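Local coordinates for Cobalt/magnesium transport protein CorA (Methanocaldococcus jannaschii, PDB 4EGW), which mediates magnesium influx as a homopentameric channel that closes when cytoplasmic magnesium is high and opens when it is low, at residues A[100-114]-A[161-173]. Numbering follows the deposited sequence.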
loop_
_atom_site.group_PDB
_atom_site.type_symbol
_atom_site.label_atom_id
_atom_site.label_comp_id
_atom_site.label_asym_id
_atom_site.label_seq_id
_atom_site.Cartn_x
_atom_site.Cartn_y
_atom_site.Cartn_z
ATOM N N TYR A 100 -16.686 4.231 -9.853
ATOM C CA TYR A 100 -15.909 3.888 -8.686
ATOM C C TYR A 100 -15.342 5.144 -8.070
ATOM O O TYR A 100 -15.050 6.106 -8.778
ATOM C CB TYR A 100 -14.792 2.950 -9.098
ATOM C CG TYR A 100 -14.433 1.934 -8.057
ATOM C CD1 TYR A 100 -15.231 0.824 -7.842
ATOM C CD2 TYR A 100 -13.284 2.080 -7.290
ATOM C CE1 TYR A 100 -14.896 -0.118 -6.889
ATOM C CE2 TYR A 100 -12.939 1.146 -6.338
ATOM C CZ TYR A 100 -13.746 0.046 -6.139
ATOM O OH TYR A 100 -13.398 -0.883 -5.185
ATOM N N LYS A 101 -15.210 5.146 -6.746
ATOM C CA LYS A 101 -14.646 6.291 -6.037
ATOM C C LYS A 101 -13.170 6.089 -5.735
ATOM O O LYS A 101 -12.782 5.154 -5.033
ATOM C CB LYS A 101 -15.399 6.568 -4.737
ATOM C CG LYS A 101 -16.731 7.265 -4.931
ATOM C CD LYS A 101 -16.602 8.776 -4.986
ATOM C CE LYS A 101 -17.928 9.378 -5.332
ATOM N NZ LYS A 101 -17.796 10.849 -5.383
ATOM N N ALA A 102 -12.357 6.995 -6.255
ATOM C CA ALA A 102 -10.934 6.952 -6.036
ATOM C C ALA A 102 -10.521 8.201 -5.269
ATOM O O ALA A 102 -11.141 9.258 -5.412
ATOM C CB ALA A 102 -10.231 6.896 -7.357
ATOM N N PRO A 103 -9.475 8.083 -4.444
ATOM C CA PRO A 103 -8.955 9.237 -3.709
ATOM C C PRO A 103 -8.615 10.402 -4.653
ATOM O O PRO A 103 -8.179 10.192 -5.780
ATOM C CB PRO A 103 -7.682 8.681 -3.048
ATOM C CG PRO A 103 -7.914 7.215 -2.953
ATOM C CD PRO A 103 -8.659 6.875 -4.216
ATOM N N LEU A 104 -8.831 11.623 -4.184
ATOM C CA LEU A 104 -8.578 12.826 -4.963
ATOM C C LEU A 104 -7.717 13.730 -4.108
ATOM O O LEU A 104 -8.000 13.947 -2.929
ATOM C CB LEU A 104 -9.893 13.525 -5.281
ATOM C CG LEU A 104 -9.805 14.929 -5.869
ATOM C CD1 LEU A 104 -9.040 14.909 -7.168
ATOM C CD2 LEU A 104 -11.197 15.538 -6.062
ATOM N N PHE A 105 -6.661 14.266 -4.689
ATOM C CA PHE A 105 -5.681 14.983 -3.892
ATOM C C PHE A 105 -5.729 16.478 -4.170
ATOM O O PHE A 105 -5.952 16.911 -5.301
ATOM C CB PHE A 105 -4.290 14.407 -4.136
ATOM C CG PHE A 105 -4.281 12.907 -4.332
ATOM C CD1 PHE A 105 -4.918 12.328 -5.427
ATOM C CD2 PHE A 105 -3.626 12.079 -3.440
ATOM C CE1 PHE A 105 -4.910 10.955 -5.614
ATOM C CE2 PHE A 105 -3.608 10.707 -3.632
ATOM C CZ PHE A 105 -4.253 10.145 -4.714
ATOM N N GLU A 106 -5.561 17.254 -3.107
ATOM C CA GLU A 106 -5.629 18.705 -3.154
ATOM C C GLU A 106 -4.859 19.184 -1.938
ATOM O O GLU A 106 -4.172 18.393 -1.289
ATOM C CB GLU A 106 -7.082 19.179 -3.050
ATOM C CG GLU A 106 -8.088 18.333 -3.824
ATOM C CD GLU A 106 -9.411 18.167 -3.090
ATOM O OE1 GLU A 106 -9.726 19.015 -2.224
ATOM O OE2 GLU A 106 -10.129 17.183 -3.378
ATOM N N GLU A 107 -4.968 20.468 -1.618
ATOM C CA GLU A 107 -4.522 20.924 -0.313
ATOM C C GLU A 107 -5.113 19.955 0.708
ATOM O O GLU A 107 -4.420 19.494 1.615
ATOM C CB GLU A 107 -5.017 22.345 -0.034
ATOM C CG GLU A 107 -4.699 22.852 1.370
ATOM C CD GLU A 107 -5.599 24.002 1.801
ATOM O OE1 GLU A 107 -6.800 23.752 2.044
ATOM O OE2 GLU A 107 -5.109 25.150 1.902
ATOM N N ASP A 108 -6.396 19.637 0.540
ATOM C CA ASP A 108 -7.064 18.629 1.364
ATOM C C ASP A 108 -7.582 17.490 0.486
ATOM O O ASP A 108 -7.916 17.696 -0.678
ATOM C CB ASP A 108 -8.213 19.249 2.165
ATOM C CG ASP A 108 -8.110 18.958 3.655
ATOM O OD1 ASP A 108 -7.052 19.258 4.253
ATOM O OD2 ASP A 108 -9.083 18.416 4.225
ATOM N N ILE A 109 -7.651 16.285 1.043
ATOM C CA ILE A 109 -8.010 15.109 0.255
ATOM C C ILE A 109 -9.494 14.769 0.328
ATOM O O ILE A 109 -10.128 14.905 1.377
ATOM C CB ILE A 109 -7.222 13.871 0.699
ATOM C CG1 ILE A 109 -5.715 14.093 0.543
ATOM C CG2 ILE A 109 -7.661 12.656 -0.101
ATOM C CD1 ILE A 109 -5.110 14.964 1.623
ATOM N N THR A 110 -10.042 14.324 -0.796
ATOM C CA THR A 110 -11.407 13.800 -0.861
ATOM C C THR A 110 -11.411 12.675 -1.898
ATOM O O THR A 110 -10.348 12.199 -2.284
ATOM C CB THR A 110 -12.471 14.884 -1.198
ATOM O OG1 THR A 110 -12.248 15.405 -2.514
ATOM C CG2 THR A 110 -12.441 16.025 -0.174
ATOM N N THR A 111 -12.585 12.216 -2.320
ATOM C CA THR A 111 -12.644 11.218 -3.377
ATOM C C THR A 111 -13.433 11.733 -4.559
ATOM O O THR A 111 -14.145 12.729 -4.455
ATOM C CB THR A 111 -13.277 9.916 -2.917
ATOM O OG1 THR A 111 -14.663 10.132 -2.653
ATOM C CG2 THR A 111 -12.585 9.395 -1.679
ATOM N N THR A 112 -13.277 11.052 -5.687
ATOM C CA THR A 112 -13.800 11.506 -6.959
ATOM C C THR A 112 -14.154 10.280 -7.798
ATOM O O THR A 112 -13.466 9.263 -7.751
ATOM C CB THR A 112 -12.734 12.336 -7.703
ATOM O OG1 THR A 112 -13.330 13.070 -8.789
ATOM C CG2 THR A 112 -11.638 11.422 -8.244
ATOM N N SER A 113 -15.229 10.377 -8.569
ATOM C CA SER A 113 -15.707 9.233 -9.332
ATOM C C SER A 113 -15.091 9.108 -10.716
ATOM O O SER A 113 -14.812 10.098 -11.412
ATOM C CB SER A 113 -17.233 9.242 -9.431
ATOM O OG SER A 113 -17.824 8.893 -8.190
ATOM N N LEU A 114 -14.863 7.865 -11.107
ATOM C CA LEU A 114 -14.509 7.574 -12.477
ATOM C C LEU A 114 -15.451 6.523 -13.004
ATOM O O LEU A 114 -15.874 5.633 -12.268
ATOM C CB LEU A 114 -13.060 7.102 -12.595
ATOM C CG LEU A 114 -12.490 6.008 -11.693
ATOM C CD1 LEU A 114 -13.559 5.230 -10.986
ATOM C CD2 LEU A 114 -11.613 5.081 -12.517
ATOM N N ILE A 161 -6.902 -1.893 -11.687
ATOM C CA ILE A 161 -7.254 -0.512 -11.499
ATOM C C ILE A 161 -7.959 -0.418 -10.151
ATOM O O ILE A 161 -7.554 0.352 -9.281
ATOM C CB ILE A 161 -8.167 -0.039 -12.620
ATOM C CG1 ILE A 161 -7.714 -0.662 -13.945
ATOM C CG2 ILE A 161 -8.150 1.469 -12.691
ATOM C CD1 ILE A 161 -8.648 -0.403 -15.109
ATOM N N LEU A 162 -8.996 -1.226 -9.969
ATOM C CA LEU A 162 -9.745 -1.196 -8.715
ATOM C C LEU A 162 -8.785 -1.383 -7.551
ATOM O O LEU A 162 -8.870 -0.698 -6.524
ATOM C CB LEU A 162 -10.812 -2.287 -8.699
ATOM C CG LEU A 162 -12.181 -1.868 -9.253
ATOM C CD1 LEU A 162 -12.055 -0.967 -10.472
ATOM C CD2 LEU A 162 -13.069 -3.069 -9.548
ATOM N N ASN A 163 -7.853 -2.307 -7.728
ATOM C CA ASN A 163 -6.856 -2.547 -6.714
ATOM C C ASN A 163 -5.995 -1.322 -6.479
ATOM O O ASN A 163 -5.871 -0.854 -5.348
ATOM C CB ASN A 163 -5.959 -3.708 -7.094
ATOM C CG ASN A 163 -5.334 -4.352 -5.889
ATOM O OD1 ASN A 163 -5.954 -4.429 -4.821
ATOM N ND2 ASN A 163 -4.104 -4.818 -6.041
ATOM N N GLU A 164 -5.382 -0.810 -7.541
ATOM C CA GLU A 164 -4.540 0.364 -7.396
ATOM C C GLU A 164 -5.308 1.472 -6.728
ATOM O O GLU A 164 -4.769 2.171 -5.875
ATOM C CB GLU A 164 -3.980 0.841 -8.729
ATOM C CG GLU A 164 -2.640 0.221 -9.081
ATOM C CD GLU A 164 -1.663 0.241 -7.917
ATOM O OE1 GLU A 164 -1.585 1.279 -7.215
ATOM O OE2 GLU A 164 -0.982 -0.791 -7.703
ATOM N N ILE A 165 -6.572 1.636 -7.090
ATOM C CA ILE A 165 -7.365 2.654 -6.432
ATOM C C ILE A 165 -7.369 2.314 -4.963
ATOM O O ILE A 165 -6.883 3.083 -4.135
ATOM C CB ILE A 165 -8.803 2.664 -6.932
ATOM C CG1 ILE A 165 -8.847 3.057 -8.406
ATOM C CG2 ILE A 165 -9.647 3.613 -6.101
ATOM C CD1 ILE A 165 -10.249 3.108 -8.959
ATOM N N THR A 166 -7.859 1.119 -4.649
ATOM C CA THR A 166 -7.987 0.708 -3.256
ATOM C C THR A 166 -6.685 0.956 -2.498
ATOM O O THR A 166 -6.692 1.382 -1.336
ATOM C CB THR A 166 -8.423 -0.757 -3.138
ATOM O OG1 THR A 166 -9.635 -0.956 -3.884
ATOM C CG2 THR A 166 -8.667 -1.121 -1.681
ATOM N N ARG A 167 -5.572 0.707 -3.177
ATOM C CA ARG A 167 -4.247 0.961 -2.628
ATOM C C ARG A 167 -3.971 2.445 -2.428
ATOM O O ARG A 167 -3.212 2.826 -1.531
ATOM C CB ARG A 167 -3.189 0.349 -3.527
ATOM C CG ARG A 167 -2.693 -0.981 -3.017
ATOM C CD ARG A 167 -1.640 -1.569 -3.952
ATOM N NE ARG A 167 -0.589 -0.612 -4.287
ATOM C CZ ARG A 167 0.632 -0.634 -3.767
ATOM N NH1 ARG A 167 0.963 -1.567 -2.883
ATOM N NH2 ARG A 167 1.528 0.270 -4.138
ATOM N N SER A 168 -4.580 3.282 -3.267
ATOM C CA SER A 168 -4.539 4.726 -3.048
ATOM C C SER A 168 -5.099 4.982 -1.659
ATOM O O SER A 168 -4.458 5.594 -0.815
ATOM C CB SER A 168 -5.390 5.481 -4.080
ATOM O OG SER A 168 -4.990 5.223 -5.414
ATOM N N TYR A 169 -6.306 4.489 -1.423
ATOM C CA TYR A 169 -6.966 4.697 -0.148
ATOM C C TYR A 169 -6.107 4.208 1.003
ATOM O O TYR A 169 -5.914 4.922 2.002
ATOM C CB TYR A 169 -8.269 3.930 -0.118
ATOM C CG TYR A 169 -9.428 4.578 -0.835
ATOM C CD1 TYR A 169 -10.089 5.657 -0.276
ATOM C CD2 TYR A 169 -9.905 4.072 -2.040
ATOM C CE1 TYR A 169 -11.185 6.233 -0.902
ATOM C CE2 TYR A 169 -11.000 4.647 -2.674
ATOM C CZ TYR A 169 -11.634 5.722 -2.093
ATOM O OH TYR A 169 -12.718 6.305 -2.696
ATOM N N SER A 170 -5.609 2.982 0.862
ATOM C CA SER A 170 -4.880 2.318 1.940
ATOM C C SER A 170 -3.599 3.059 2.257
ATOM O O SER A 170 -3.144 3.091 3.399
ATOM C CB SER A 170 -4.551 0.872 1.579
ATOM O OG SER A 170 -3.905 0.246 2.673
ATOM N N ARG A 171 -3.016 3.660 1.234
ATOM C CA ARG A 171 -1.804 4.426 1.426
ATOM C C ARG A 171 -2.084 5.628 2.316
ATOM O O ARG A 171 -1.324 5.942 3.227
ATOM C CB ARG A 171 -1.275 4.891 0.076
ATOM C CG ARG A 171 0.095 5.524 0.152
ATOM C CD ARG A 171 0.033 7.039 0.022
ATOM N NE ARG A 171 -0.380 7.459 -1.314
ATOM C CZ ARG A 171 0.173 8.466 -1.988
ATOM N NH1 ARG A 171 1.174 9.159 -1.457
ATOM N NH2 ARG A 171 -0.272 8.777 -3.200
ATOM N N ILE A 172 -3.195 6.296 2.047
ATOM C CA ILE A 172 -3.507 7.554 2.695
ATOM C C ILE A 172 -4.027 7.359 4.116
ATOM O O ILE A 172 -3.759 8.170 5.001
ATOM C CB ILE A 172 -4.515 8.348 1.862
ATOM C CG1 ILE A 172 -3.998 8.485 0.424
ATOM C CG2 ILE A 172 -4.766 9.703 2.490
ATOM C CD1 ILE A 172 -5.083 8.785 -0.613
ATOM N N LEU A 173 -4.768 6.286 4.339
ATOM C CA LEU A 173 -5.182 5.951 5.693
ATOM C C LEU A 173 -3.959 5.748 6.587
ATOM O O LEU A 173 -3.805 6.399 7.625
ATOM C CB LEU A 173 -6.050 4.694 5.687
ATOM C CG LEU A 173 -7.435 4.818 5.044
ATOM C CD1 LEU A 173 -7.780 3.562 4.288
ATOM C CD2 LEU A 173 -8.490 5.133 6.102
#
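With CG opposite the carbonyl carbon (chi1 -80°), Tyr169 lays its ring against Pro103 and carries its hydroxyl on to the backbone of Lys101. Pro103 CG sits over the middle of one face of the Tyr169 ring, 3.6 Å from its centroid, in a CH-pi contact. Lys101 O lies at the edge of that ring, in its plane, and accepts a 2.6 Å hydrogen bond from Tyr169 OH; the hydroxyl stands above the carbonyl plane, at a C=O...O angle of 101°. Asn216 is a second donor to that oxygen, and the Thr111 side chain crosses Tyr169 at about a right angle, its CG2 beside the hydroxyl. Most of the remaining contact is apolar. The torsions of Ile165 set its CG2 branch anti to the backbone N and against Ala102 CB (3.6 Å), while an extended chi2 carries CD1 to Tyr100 CD2. Leu162 CG covers one face of the Tyr100 ring, offset toward its rim. Beyond Pro103, Ile172 CD1 touches both Pro103 CB (3.6 Å) and Phe105 CE2 (3.9 Å). The axes of helix segment 161-173 and strand segment 100-104 are 42° apart, and helix 156-186 packs the mixed sheet of the cytoplasmic alpha/beta domain against the long helices, of which it is one. Phe209 of helix 193-225 meets Tyr169 edge-to-face, Ala133 of helix 132-143 touches Ile165, and Leu242 of helix 233-270 packs on Thr166.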